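Local coordinates for protein steroid delta-isomerase (Pseudomonas aeruginosa, PDB 3MSO) that probably acts as an isomerase, perhaps on steroid-like substrates, as a SnoaL-like member of the NTF2 clan, although its true substrate is not established, at residues 17-22 with 83-88; 67-72 with 98-103; 33-38 with 103-108; 38-43 with 57-62. All coordinates share one frame; numbering follows the deposited sequence.

Contact 1. Residues 17-22 with 83-88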
loop_
_atom_site.group_PDB
_atom_site.type_symbol
_atom_site.label_atom_id
_atom_site.label_comp_id
_atom_site.label_asym_id
_atom_site.label_seq_id
_atom_site.Cartn_x
_atom_site.Cartn_y
_atom_site.Cartn_z
ATOM N N GLU B 17 0.958 9.729 31.794
ATOM C CA GLU B 17 2.362 9.922 31.430
ATOM C C GLU B 17 2.515 9.931 29.911
ATOM O O GLU B 17 3.254 10.755 29.370
ATOM C CB GLU B 17 3.249 8.827 32.042
ATOM C CG GLU B 17 3.621 9.098 33.487
ATOM C CD GLU B 17 4.525 8.050 34.106
ATOM O OE1 GLU B 17 5.722 8.004 33.738
ATOM O OE2 GLU B 17 4.041 7.292 34.980
ATOM N N TRP B 18 1.796 9.029 29.220
ATOM C CA TRP B 18 1.828 8.927 27.769
ATOM C C TRP B 18 1.301 10.221 27.162
ATOM O O TRP B 18 1.917 10.743 26.235
ATOM C CB TRP B 18 1.039 7.707 27.291
ATOM C CG TRP B 18 0.693 7.762 25.834
ATOM C CD1 TRP B 18 -0.469 8.225 25.293
ATOM C CD2 TRP B 18 1.527 7.376 24.734
ATOM N NE1 TRP B 18 -0.422 8.132 23.925
ATOM C CE2 TRP B 18 0.790 7.606 23.553
ATOM C CE3 TRP B 18 2.817 6.835 24.630
ATOM C CZ2 TRP B 18 1.321 7.370 22.278
ATOM C CZ3 TRP B 18 3.333 6.576 23.368
ATOM C CH2 TRP B 18 2.599 6.869 22.211
ATOM N N HIS B 19 0.186 10.748 27.695
ATOM C CA HIS B 19 -0.407 12.001 27.227
ATOM C C HIS B 19 0.569 13.158 27.365
ATOM O O HIS B 19 0.694 13.943 26.420
ATOM C CB HIS B 19 -1.736 12.319 27.935
ATOM C CG HIS B 19 -2.933 11.695 27.298
ATOM N ND1 HIS B 19 -3.364 12.070 26.038
ATOM C CD2 HIS B 19 -3.764 10.750 27.774
ATOM C CE1 HIS B 19 -4.439 11.341 25.786
ATOM N NE2 HIS B 19 -4.708 10.517 26.790
ATOM N N GLY B 20 1.273 13.219 28.509
ATOM C CA GLY B 20 2.290 14.224 28.802
ATOM C C GLY B 20 3.480 14.161 27.860
ATOM O O GLY B 20 4.013 15.193 27.453
ATOM N N LEU B 21 3.901 12.948 27.502
ATOM C CA LEU B 21 4.994 12.719 26.557
ATOM C C LEU B 21 4.639 13.233 25.149
ATOM O O LEU B 21 5.479 13.879 24.512
ATOM C CB LEU B 21 5.336 11.216 26.483
ATOM C CG LEU B 21 6.053 10.577 27.673
ATOM C CD1 LEU B 21 6.291 9.115 27.406
ATOM C CD2 LEU B 21 7.379 11.277 27.997
ATOM N N ILE B 22 3.397 12.930 24.674
ATOM C CA ILE B 22 2.858 13.313 23.356
ATOM C C ILE B 22 2.682 14.835 23.248
ATOM O O ILE B 22 3.075 15.428 22.232
ATOM C CB ILE B 22 1.578 12.504 23.015
ATOM C CG1 ILE B 22 1.887 11.011 22.754
ATOM C CG2 ILE B 22 0.779 13.132 21.875
ATOM C CD1 ILE B 22 2.774 10.675 21.504
ATOM N N VAL B 83 -7.717 1.095 26.276
ATOM C CA VAL B 83 -8.102 2.442 25.908
ATOM C C VAL B 83 -7.994 2.636 24.397
ATOM O O VAL B 83 -7.138 2.025 23.747
ATOM C CB VAL B 83 -7.246 3.464 26.714
ATOM C CG1 VAL B 83 -5.848 3.671 26.127
ATOM C CG2 VAL B 83 -7.968 4.793 26.886
ATOM N N VAL B 84 -8.881 3.453 23.841
ATOM C CA VAL B 84 -8.816 3.890 22.449
ATOM C C VAL B 84 -8.724 5.414 22.494
ATOM O O VAL B 84 -9.587 6.079 23.093
ATOM C CB VAL B 84 -9.961 3.373 21.532
ATOM C CG1 VAL B 84 -10.108 4.247 20.281
ATOM C CG2 VAL B 84 -9.728 1.920 21.145
ATOM N N LEU B 85 -7.632 5.942 21.924
ATOM C CA LEU B 85 -7.388 7.385 21.831
ATOM C C LEU B 85 -7.550 7.784 20.378
ATOM O O LEU B 85 -6.700 7.439 19.544
ATOM C CB LEU B 85 -5.985 7.782 22.360
ATOM C CG LEU B 85 -5.556 7.182 23.697
ATOM C CD1 LEU B 85 -4.102 7.455 23.967
ATOM C CD2 LEU B 85 -6.471 7.652 24.840
ATOM N N GLU B 86 -8.689 8.424 20.065
ATOM C CA GLU B 86 -9.028 8.903 18.722
ATOM C C GLU B 86 -8.197 10.151 18.445
ATOM O O GLU B 86 -8.109 11.031 19.317
ATOM C CB GLU B 86 -10.533 9.243 18.642
ATOM C CG GLU B 86 -10.943 9.939 17.357
ATOM C CD GLU B 86 -12.326 10.544 17.348
ATOM O OE1 GLU B 86 -12.715 11.195 18.341
ATOM O OE2 GLU B 86 -13.005 10.406 16.311
ATOM N N PHE B 87 -7.608 10.247 17.236
ATOM C CA PHE B 87 -6.835 11.417 16.852
ATOM C C PHE B 87 -7.075 11.861 15.422
ATOM O O PHE B 87 -7.503 11.070 14.565
ATOM C CB PHE B 87 -5.314 11.212 17.108
ATOM C CG PHE B 87 -4.628 10.145 16.269
ATOM C CD1 PHE B 87 -4.183 10.425 14.977
ATOM C CD2 PHE B 87 -4.400 8.872 16.785
ATOM C CE1 PHE B 87 -3.549 9.447 14.209
ATOM C CE2 PHE B 87 -3.768 7.885 16.005
ATOM C CZ PHE B 87 -3.369 8.178 14.718
ATOM N N SER B 88 -6.728 13.127 15.158
ATOM C CA SER B 88 -6.671 13.755 13.846
ATOM C C SER B 88 -5.212 14.142 13.677
ATOM O O SER B 88 -4.520 14.373 14.663
ATOM C CB SER B 88 -7.551 14.992 13.790
ATOM O OG SER B 88 -7.239 15.887 14.843
#

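Contact 2. Residues 67-72 with 98-103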
loop_
_atom_site.group_PDB
_atom_site.type_symbol
_atom_site.label_atom_id
_atom_site.label_comp_id
_atom_site.label_asym_id
_atom_site.label_seq_id
_atom_site.Cartn_x
_atom_site.Cartn_y
_atom_site.Cartn_z
ATOM N N GLU B 67 1.763 15.476 11.571
ATOM C CA GLU B 67 1.672 16.941 11.676
ATOM C C GLU B 67 0.268 17.263 12.209
ATOM O O GLU B 67 -0.682 16.521 11.928
ATOM C CB GLU B 67 1.807 17.623 10.307
ATOM C CG GLU B 67 3.176 17.612 9.657
ATOM C CD GLU B 67 3.125 18.168 8.243
ATOM O OE1 GLU B 67 2.916 19.396 8.087
ATOM O OE2 GLU B 67 3.228 17.363 7.289
ATOM N N ASP B 68 0.130 18.389 12.932
ATOM C CA ASP B 68 -1.140 18.883 13.507
ATOM C C ASP B 68 -1.908 17.772 14.269
ATOM O O ASP B 68 -3.149 17.668 14.170
ATOM C CB ASP B 68 -2.040 19.599 12.453
ATOM C CG ASP B 68 -1.358 20.438 11.381
ATOM O OD1 ASP B 68 -0.135 20.718 11.516
ATOM O OD2 ASP B 68 -2.040 20.812 10.406
ATOM N N PHE B 69 -1.140 16.932 15.016
ATOM C CA PHE B 69 -1.645 15.813 15.790
ATOM C C PHE B 69 -2.479 16.342 16.946
ATOM O O PHE B 69 -2.023 17.218 17.688
ATOM C CB PHE B 69 -0.511 14.942 16.324
ATOM C CG PHE B 69 -0.981 13.664 17.002
ATOM C CD1 PHE B 69 -1.351 13.659 18.347
ATOM C CD2 PHE B 69 -1.054 12.472 16.299
ATOM C CE1 PHE B 69 -1.792 12.485 18.961
ATOM C CE2 PHE B 69 -1.472 11.301 16.924
ATOM C CZ PHE B 69 -1.845 11.316 18.243
ATOM N N ALA B 70 -3.695 15.799 17.095
ATOM C CA ALA B 70 -4.622 16.212 18.133
ATOM C C ALA B 70 -5.445 15.020 18.579
ATOM O O ALA B 70 -5.920 14.269 17.753
ATOM C CB ALA B 70 -5.532 17.314 17.599
ATOM N N TYR B 71 -5.616 14.856 19.878
ATOM C CA TYR B 71 -6.455 13.787 20.435
ATOM C C TYR B 71 -7.888 14.285 20.549
ATOM O O TYR B 71 -8.114 15.478 20.737
ATOM C CB TYR B 71 -5.944 13.331 21.809
ATOM C CG TYR B 71 -4.825 12.307 21.738
ATOM C CD1 TYR B 71 -4.946 11.158 20.949
ATOM C CD2 TYR B 71 -3.668 12.459 22.492
ATOM C CE1 TYR B 71 -3.942 10.193 20.918
ATOM C CE2 TYR B 71 -2.664 11.493 22.478
ATOM C CZ TYR B 71 -2.811 10.357 21.699
ATOM O OH TYR B 71 -1.815 9.418 21.668
ATOM N N HIS B 72 -8.850 13.393 20.355
ATOM C CA HIS B 72 -10.261 13.741 20.441
ATOM C C HIS B 72 -10.958 12.861 21.475
ATOM O O HIS B 72 -10.665 13.031 22.655
ATOM C CB HIS B 72 -10.896 13.750 19.051
ATOM C CG HIS B 72 -10.238 14.762 18.168
ATOM N ND1 HIS B 72 -10.361 16.117 18.415
ATOM C CD2 HIS B 72 -9.411 14.586 17.116
ATOM C CE1 HIS B 72 -9.634 16.717 17.493
ATOM N NE2 HIS B 72 -9.044 15.839 16.692
ATOM N N GLY B 98 -7.293 8.761 12.972
ATOM C CA GLY B 98 -6.738 7.528 13.510
ATOM C C GLY B 98 -7.075 7.203 14.942
ATOM O O GLY B 98 -7.706 8.001 15.639
ATOM N N ILE B 99 -6.627 6.010 15.388
ATOM C CA ILE B 99 -6.776 5.533 16.760
ATOM C C ILE B 99 -5.503 4.897 17.299
ATOM O O ILE B 99 -4.817 4.189 16.584
ATOM C CB ILE B 99 -7.999 4.585 16.996
ATOM C CG1 ILE B 99 -7.931 3.291 16.151
ATOM C CG2 ILE B 99 -9.326 5.309 16.847
ATOM C CD1 ILE B 99 -8.443 2.000 16.891
ATOM N N ASP B 100 -5.205 5.136 18.580
ATOM C CA ASP B 100 -4.145 4.446 19.316
ATOM C C ASP B 100 -4.975 3.528 20.212
ATOM O O ASP B 100 -5.765 4.041 21.017
ATOM C CB ASP B 100 -3.312 5.411 20.196
ATOM C CG ASP B 100 -2.376 6.323 19.429
ATOM O OD1 ASP B 100 -1.803 5.868 18.423
ATOM O OD2 ASP B 100 -2.173 7.479 19.873
HETATM N N MSE B 101 -4.911 2.204 19.993
HETATM C CA MSE B 101 -5.638 1.238 20.817
HETATM C C MSE B 101 -4.617 0.543 21.714
HETATM O O MSE B 101 -3.896 -0.347 21.271
HETATM C CB MSE B 101 -6.475 0.255 19.986
HETATM C CG MSE B 101 -7.264 -0.757 20.847
HETATM SE SE MSE B 101 -8.912 -1.358 19.982
HETATM C CE MSE B 101 -8.206 -2.030 18.345
ATOM N N ILE B 102 -4.547 1.001 22.966
ATOM C CA ILE B 102 -3.575 0.559 23.962
ATOM C C ILE B 102 -4.175 -0.408 24.990
ATOM O O ILE B 102 -5.192 -0.088 25.623
ATOM C CB ILE B 102 -2.916 1.803 24.680
ATOM C CG1 ILE B 102 -2.537 2.946 23.673
ATOM C CG2 ILE B 102 -1.740 1.387 25.589
ATOM C CD1 ILE B 102 -2.163 4.239 24.281
ATOM N N ARG B 103 -3.500 -1.563 25.182
ATOM C CA ARG B 103 -3.798 -2.557 26.214
ATOM C C ARG B 103 -2.638 -2.531 27.252
ATOM O O ARG B 103 -1.458 -2.559 26.878
ATOM C CB ARG B 103 -3.961 -3.967 25.635
ATOM C CG ARG B 103 -4.321 -5.009 26.701
ATOM C CD ARG B 103 -4.216 -6.425 26.195
ATOM N NE ARG B 103 -5.419 -6.811 25.463
ATOM C CZ ARG B 103 -5.470 -7.032 24.152
ATOM N NH1 ARG B 103 -4.370 -6.933 23.407
ATOM N NH2 ARG B 103 -6.616 -7.378 23.579
#

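Contact 3. Residues 33-38 with 103-108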
loop_
_atom_site.group_PDB
_atom_site.type_symbol
_atom_site.label_atom_id
_atom_site.label_comp_id
_atom_site.label_asym_id
_atom_site.label_seq_id
_atom_site.Cartn_x
_atom_site.Cartn_y
_atom_site.Cartn_z
ATOM N N LEU B 33 7.362 3.071 30.188
ATOM C CA LEU B 33 5.930 2.772 30.122
ATOM C C LEU B 33 5.625 1.455 29.432
ATOM O O LEU B 33 4.491 0.962 29.540
ATOM C CB LEU B 33 5.151 3.930 29.433
ATOM C CG LEU B 33 5.436 5.367 29.921
ATOM C CD1 LEU B 33 4.639 6.369 29.154
ATOM C CD2 LEU B 33 5.151 5.535 31.405
ATOM N N LEU B 34 6.614 0.895 28.703
ATOM C CA LEU B 34 6.439 -0.337 27.932
ATOM C C LEU B 34 6.812 -1.602 28.682
ATOM O O LEU B 34 7.758 -1.600 29.486
ATOM C CB LEU B 34 7.248 -0.284 26.632
ATOM C CG LEU B 34 6.956 0.836 25.665
ATOM C CD1 LEU B 34 8.005 0.855 24.568
ATOM C CD2 LEU B 34 5.567 0.712 25.080
ATOM N N HIS B 35 6.096 -2.704 28.372
ATOM C CA HIS B 35 6.401 -4.020 28.919
ATOM C C HIS B 35 7.621 -4.460 28.116
ATOM O O HIS B 35 7.679 -4.134 26.933
ATOM C CB HIS B 35 5.236 -5.004 28.695
ATOM C CG HIS B 35 5.448 -6.340 29.336
ATOM N ND1 HIS B 35 6.186 -7.329 28.708
ATOM C CD2 HIS B 35 5.050 -6.799 30.547
ATOM C CE1 HIS B 35 6.203 -8.355 29.546
ATOM N NE2 HIS B 35 5.534 -8.083 30.669
ATOM N N PRO B 36 8.629 -5.148 28.696
ATOM C CA PRO B 36 9.794 -5.558 27.885
ATOM C C PRO B 36 9.436 -6.271 26.581
ATOM O O PRO B 36 10.106 -6.068 25.576
ATOM C CB PRO B 36 10.579 -6.477 28.823
ATOM C CG PRO B 36 9.641 -6.800 29.930
ATOM C CD PRO B 36 8.779 -5.603 30.088
ATOM N N ASP B 37 8.354 -7.051 26.594
ATOM C CA ASP B 37 7.883 -7.819 25.452
ATOM C C ASP B 37 6.698 -7.171 24.756
ATOM O O ASP B 37 5.942 -7.864 24.072
ATOM C CB ASP B 37 7.524 -9.251 25.904
ATOM C CG ASP B 37 8.656 -9.998 26.590
ATOM O OD1 ASP B 37 9.832 -9.829 26.164
ATOM O OD2 ASP B 37 8.370 -10.772 27.527
ATOM N N ALA B 38 6.543 -5.843 24.907
ATOM C CA ALA B 38 5.452 -5.081 24.290
ATOM C C ALA B 38 5.417 -5.285 22.774
ATOM O O ALA B 38 6.453 -5.460 22.140
ATOM C CB ALA B 38 5.571 -3.599 24.625
ATOM N N ARG B 103 -3.500 -1.563 25.182
ATOM C CA ARG B 103 -3.798 -2.557 26.214
ATOM C C ARG B 103 -2.638 -2.531 27.252
ATOM O O ARG B 103 -1.458 -2.559 26.878
ATOM C CB ARG B 103 -3.961 -3.967 25.635
ATOM C CG ARG B 103 -4.321 -5.009 26.701
ATOM C CD ARG B 103 -4.216 -6.425 26.195
ATOM N NE ARG B 103 -5.419 -6.811 25.463
ATOM C CZ ARG B 103 -5.470 -7.032 24.152
ATOM N NH1 ARG B 103 -4.370 -6.933 23.407
ATOM N NH2 ARG B 103 -6.616 -7.378 23.579
ATOM N N PHE B 104 -2.998 -2.476 28.549
ATOM C CA PHE B 104 -2.056 -2.435 29.658
ATOM C C PHE B 104 -2.138 -3.719 30.515
ATOM O O PHE B 104 -3.162 -4.416 30.491
ATOM C CB PHE B 104 -2.407 -1.250 30.553
ATOM C CG PHE B 104 -2.437 0.102 29.906
ATOM C CD1 PHE B 104 -1.292 0.878 29.838
ATOM C CD2 PHE B 104 -3.623 0.634 29.438
ATOM C CE1 PHE B 104 -1.328 2.146 29.263
ATOM C CE2 PHE B 104 -3.662 1.907 28.882
ATOM C CZ PHE B 104 -2.515 2.658 28.797
ATOM N N ASP B 105 -1.085 -4.018 31.293
ATOM C CA ASP B 105 -1.144 -5.161 32.210
ATOM C C ASP B 105 -1.583 -4.688 33.614
ATOM O O ASP B 105 -1.900 -3.506 33.767
ATOM C CB ASP B 105 0.166 -5.976 32.232
ATOM C CG ASP B 105 1.429 -5.280 32.710
ATOM O OD1 ASP B 105 1.323 -4.222 33.382
ATOM O OD2 ASP B 105 2.511 -5.832 32.496
ATOM N N ASP B 106 -1.617 -5.601 34.619
ATOM C CA ASP B 106 -2.013 -5.318 35.997
ATOM C C ASP B 106 -1.143 -4.222 36.608
ATOM O O ASP B 106 -1.626 -3.447 37.436
ATOM C CB ASP B 106 -1.829 -6.581 36.864
ATOM C CG ASP B 106 -2.805 -7.710 36.648
ATOM O OD1 ASP B 106 -3.920 -7.444 36.170
ATOM O OD2 ASP B 106 -2.489 -8.852 37.059
ATOM N N ASP B 107 0.146 -4.187 36.213
ATOM C CA ASP B 107 1.138 -3.246 36.718
ATOM C C ASP B 107 1.136 -1.898 35.975
ATOM O O ASP B 107 1.891 -1.000 36.344
ATOM C CB ASP B 107 2.551 -3.899 36.776
ATOM C CG ASP B 107 2.624 -5.224 37.529
ATOM O OD1 ASP B 107 2.092 -5.297 38.663
ATOM O OD2 ASP B 107 3.213 -6.194 36.983
ATOM N N GLY B 108 0.253 -1.759 34.987
ATOM C CA GLY B 108 0.091 -0.554 34.178
ATOM C C GLY B 108 1.034 -0.425 32.989
ATOM O O GLY B 108 1.069 0.623 32.349
#

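Contact 4. Residues 38-43 with 57-62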
loop_
_atom_site.group_PDB
_atom_site.type_symbol
_atom_site.label_atom_id
_atom_site.label_comp_id
_atom_site.label_asym_id
_atom_site.label_seq_id
_atom_site.Cartn_x
_atom_site.Cartn_y
_atom_site.Cartn_z
ATOM N N ALA B 38 6.543 -5.843 24.907
ATOM C CA ALA B 38 5.452 -5.081 24.290
ATOM C C ALA B 38 5.417 -5.285 22.774
ATOM O O ALA B 38 6.453 -5.460 22.140
ATOM C CB ALA B 38 5.571 -3.599 24.625
ATOM N N VAL B 39 4.212 -5.302 22.220
ATOM C CA VAL B 39 3.943 -5.517 20.803
ATOM C C VAL B 39 3.316 -4.278 20.149
ATOM O O VAL B 39 2.433 -3.636 20.734
ATOM C CB VAL B 39 3.074 -6.784 20.667
ATOM C CG1 VAL B 39 2.125 -6.719 19.482
ATOM C CG2 VAL B 39 3.948 -8.030 20.611
ATOM N N PHE B 40 3.803 -3.931 18.939
ATOM C CA PHE B 40 3.261 -2.829 18.157
ATOM C C PHE B 40 2.641 -3.384 16.881
ATOM O O PHE B 40 3.317 -4.069 16.107
ATOM C CB PHE B 40 4.308 -1.752 17.852
ATOM C CG PHE B 40 3.773 -0.605 17.012
ATOM C CD1 PHE B 40 3.056 0.430 17.596
ATOM C CD2 PHE B 40 4.000 -0.560 15.639
ATOM C CE1 PHE B 40 2.566 1.479 16.823
ATOM C CE2 PHE B 40 3.487 0.483 14.867
ATOM C CZ PHE B 40 2.778 1.500 15.465
ATOM N N ARG B 41 1.344 -3.091 16.679
ATOM C CA ARG B 41 0.580 -3.514 15.495
ATOM C C ARG B 41 0.374 -2.318 14.585
ATOM O O ARG B 41 -0.407 -1.410 14.885
ATOM C CB ARG B 41 -0.734 -4.209 15.886
ATOM C CG ARG B 41 -0.471 -5.405 16.773
ATOM C CD ARG B 41 -1.692 -6.186 17.156
ATOM N NE ARG B 41 -1.358 -7.142 18.217
ATOM C CZ ARG B 41 -0.785 -8.324 18.012
ATOM N NH1 ARG B 41 -0.494 -8.726 16.780
ATOM N NH2 ARG B 41 -0.491 -9.112 19.039
ATOM N N SER B 42 1.182 -2.284 13.524
ATOM C CA SER B 42 1.236 -1.212 12.536
ATOM C C SER B 42 -0.057 -1.062 11.723
ATOM O O SER B 42 -0.648 -2.064 11.320
ATOM C CB SER B 42 2.420 -1.431 11.593
ATOM O OG SER B 42 2.624 -0.332 10.726
ATOM N N PRO B 43 -0.473 0.179 11.389
ATOM C CA PRO B 43 -1.629 0.324 10.488
ATOM C C PRO B 43 -1.295 -0.150 9.067
ATOM O O PRO B 43 -2.200 -0.371 8.271
ATOM C CB PRO B 43 -1.894 1.836 10.510
ATOM C CG PRO B 43 -0.579 2.455 10.847
ATOM C CD PRO B 43 0.093 1.498 11.768
HETATM N N MSE B 57 11.063 2.742 19.351
HETATM C CA MSE B 57 11.647 3.308 18.161
HETATM C C MSE B 57 10.613 3.653 17.099
HETATM O O MSE B 57 10.704 4.725 16.507
HETATM C CB MSE B 57 12.706 2.364 17.633
HETATM C CG MSE B 57 13.716 3.055 16.769
HETATM SE SE MSE B 57 14.087 1.912 15.283
HETATM C CE MSE B 57 12.306 2.029 14.342
ATOM N N ILE B 58 9.634 2.764 16.860
ATOM C CA ILE B 58 8.588 3.029 15.864
ATOM C C ILE B 58 7.681 4.156 16.364
ATOM O O ILE B 58 7.389 5.081 15.593
ATOM C CB ILE B 58 7.814 1.746 15.433
ATOM C CG1 ILE B 58 8.769 0.729 14.855
ATOM C CG2 ILE B 58 6.729 2.058 14.407
ATOM C CD1 ILE B 58 8.429 -0.546 15.158
ATOM N N LEU B 59 7.312 4.122 17.677
ATOM C CA LEU B 59 6.457 5.151 18.281
ATOM C C LEU B 59 7.112 6.521 18.286
ATOM O O LEU B 59 6.404 7.519 18.156
ATOM C CB LEU B 59 5.929 4.771 19.668
ATOM C CG LEU B 59 4.926 3.618 19.708
ATOM C CD1 LEU B 59 4.744 3.107 21.129
ATOM C CD2 LEU B 59 3.585 4.030 19.140
ATOM N N ASN B 60 8.458 6.571 18.343
ATOM C CA ASN B 60 9.200 7.830 18.259
ATOM C C ASN B 60 9.225 8.335 16.829
ATOM O O ASN B 60 9.160 9.542 16.607
ATOM C CB ASN B 60 10.623 7.664 18.756
ATOM C CG ASN B 60 10.805 8.119 20.175
ATOM O OD1 ASN B 60 10.698 7.314 21.106
ATOM N ND2 ASN B 60 11.056 9.420 20.375
ATOM N N THR B 61 9.324 7.411 15.860
ATOM C CA THR B 61 9.368 7.715 14.436
ATOM C C THR B 61 8.027 8.263 13.970
ATOM O O THR B 61 7.992 9.310 13.317
ATOM C CB THR B 61 9.824 6.485 13.642
ATOM O OG1 THR B 61 11.062 6.019 14.183
ATOM C CG2 THR B 61 10.011 6.796 12.165
ATOM N N VAL B 62 6.925 7.565 14.337
ATOM C CA VAL B 62 5.541 7.939 14.013
ATOM C C VAL B 62 5.271 9.381 14.507
ATOM O O VAL B 62 4.636 10.167 13.798
ATOM C CB VAL B 62 4.567 6.853 14.557
ATOM C CG1 VAL B 62 3.127 7.346 14.656
ATOM C CG2 VAL B 62 4.644 5.569 13.721
#

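Contact 1. Residues 17-22 with 83-88
Trp-18 NE1 donates its N-H to Tyr-71 OH on strand 69-77 and lies 3.7 Å from Leu-85 CD1 of the strand segment 83-88. The setting is the NTF2-type fold, in which helix 9-23 packs across the curved sheet; here the backbones stay well apart, with His-19 CA and Leu-85 CA the nearest such pair at 10.0 Å, and side chains alone bridge the space. Leu-85 points toward the helix and divides its two methyls between neighbouring helix residues. CD1 goes to the pyrrole part of the indole, at an oblique angle to its plane, and the indole swings out to meet it because Trp-18 CG is anti to the backbone N (chi1 163°). One turn further on, Ile-22 CG1 lies 3.6 Å above one indole face, off toward the rim. Phe-113 meets the same indole edge-to-face, and Tyr-71 OH satisfies its N-H. His-19 leaves the helix to one side, yet the end of its imidazole comes nearer to the strand, and a weak hydrogen bond joins NE2 to Gln-74 OE1. That same NE2 approaches Leu-85 CD2 at 3.9 Å.

Contact 2. Residues 67-72 with 98-103
Phe-69, just after the chain turns its corner at Asp-68, reaches Asp-100 with the far end of its ring: CZ is 4.2 Å from Asp-100 OD2, which lies at the ring edge, and the ring and carboxylate planes are only 21° apart. With CG anti to the backbone N (chi1 -173°), the ring extends over the sheet, where Phe-87 stacks with it. Two residues later the chain brings Tyr-71 to the same side. Its ring presents a face to Phe-69, whose CE1 stands 3.5 Å above the Tyr-71 ring, over the centre, so an edge of one ring meets the face of the other. The phenol then spans strand 82-91, which runs between strands 69-77 and 94-104; the nearest CA pair, Tyr-71 and Ile-99, is accordingly 9.0 Å apart. Tyr-71 OH donates to Asp-100 OD2 at 2.7 Å, meeting the oxygen nearly along its C-O axis, while the ring and carboxylate planes stand 76° apart. The contact probably faces the interior of the NTF2-type cone, where relatives have their ligand pocket. Since the same hydroxyl accepts from Trp-18 NE1, the order of donors is indole to phenol to carboxylate, and the indole N-H would be expected to polarise the tyrosine O-H and strengthen its hold on Asp-100.

Contact 3. Residues 33-38 with 103-108
His-35 and Asp-105 each open a type I beta turn, and their CA atoms lie 8.3 Å apart. The first turn closes with Ala-38 N donating to His-35 O at 2.9 Å, the second with Gly-108 N donating to Asp-105 O at 3.0 Å. Both sit at one end of the NTF2-type sheet, beside the start of strand 110-118: Leu-33 and His-35 share backbone hydrogen bonds with Ile-110, whereas turn 105-108 links strand 94-104 to that same strand as the bend of an antiparallel hairpin. Gly-108 completes this bend with a positive phi of 85°.

The side chains meet at a single point. Asp-105 OD2 lies at the edge of the His-35 imidazole, near its plane and 3.3 Å from CD2, with the ring and carboxylate planes 83° apart. It faces the carbon between CG and NE2 rather than a nitrogen, so the approach is one of C-H to carboxylate. The carboxylate has a stronger partner, for Asp-105 OD2 forms a salt bridge with Arg-109 NH1, and Asp-107 OD2 reaches the same nitrogen. Asp-105 CG sits between its backbone N and carbonyl carbon (chi1 63°), which folds the carboxylate back over its own turn, where OD1 takes a weak bond from Asp-107 N. The imidazole is steadied within its own segment: Pro-36 CD lies over one face, and Asp-37 N donates to His-35 ND1 at 3.0 Å. An accepting ND1 suggests that, in a neutral ring, the proton is on NE2, which is 4.2 Å from Asp-105 OD2.

Contact 4. Residues 38-43 with 57-62
Apolar packing carries the contact, and Phe-40 supplies the whole of the strand's share. Its CG is anti to the backbone N (chi1 179°), which sends the ring out from the strand to the helix, where it is received by two consecutive residues. Ile-58 offers its CG2 branch, 3.6 Å from Phe-40 CE2, while Leu-59 brings CD2 to 3.6 Å from Phe-40 CE1. The two methyls therefore touch opposite halves of the ring, yet both stand on the same side of its plane and approach it obliquely. Ile-58 points directly at the strand; Leu-59 leaves the helix to the side and only its end comes in. Phe-40 CA and Ile-58 CA are 8.2 Å apart, a spacing that the ring fills.

In the NTF2-type fold this is the place where helix 52-65 lies against the sheet, and Val-115 of the neighbouring strand and Tyr-49 of strand 49-50 also touch Phe-40.

The hydrogen bonds within the segments lie in the helix: Met-57 O, on a selenomethionine, accepts twice, from Thr-61 N at 3.1 Å and from Thr-61 OG1 at 2.7 Å, the two donors reaching it from opposite faces of the carbonyl plane. The hydroxyl is thereby turned back onto its own helix, with a C=O...donor angle of 148°.

Charged groups lie on the strand's other side. Arg-41 NE forms a salt bridge with Asp-112, and Val-39 CG1 lies over the rim of one guanidinium face. Next along the chain, Ser-42 O accepts from Arg-118 NE of the second subunit.

Contacts 1 and 2 form one continuous region, with centres 6 Å apart: Phe-87 CG lies 3.4 Å from Phe-69 CE2, and Ser-88 OG is 2.6 Å from His-72 NE2, a probable hydrogen bond. Contact 4 joins this region through Trp-18 CH2, 4.3 Å from Leu-59 CD2, consistent with both helices and the sheet bordering one interior, the probable site of a ligand pocket as in relatives. Contact 3 lies farther out, its centre about 14 Å from the chain centre and about 19 Å from that of contact 2, yet it touches contact 1 where Leu-21 CD1 and Leu-33 CD1 are 3.6 Å apart. It shares Arg-103 with contact 2 and Ala-38 with contact 4.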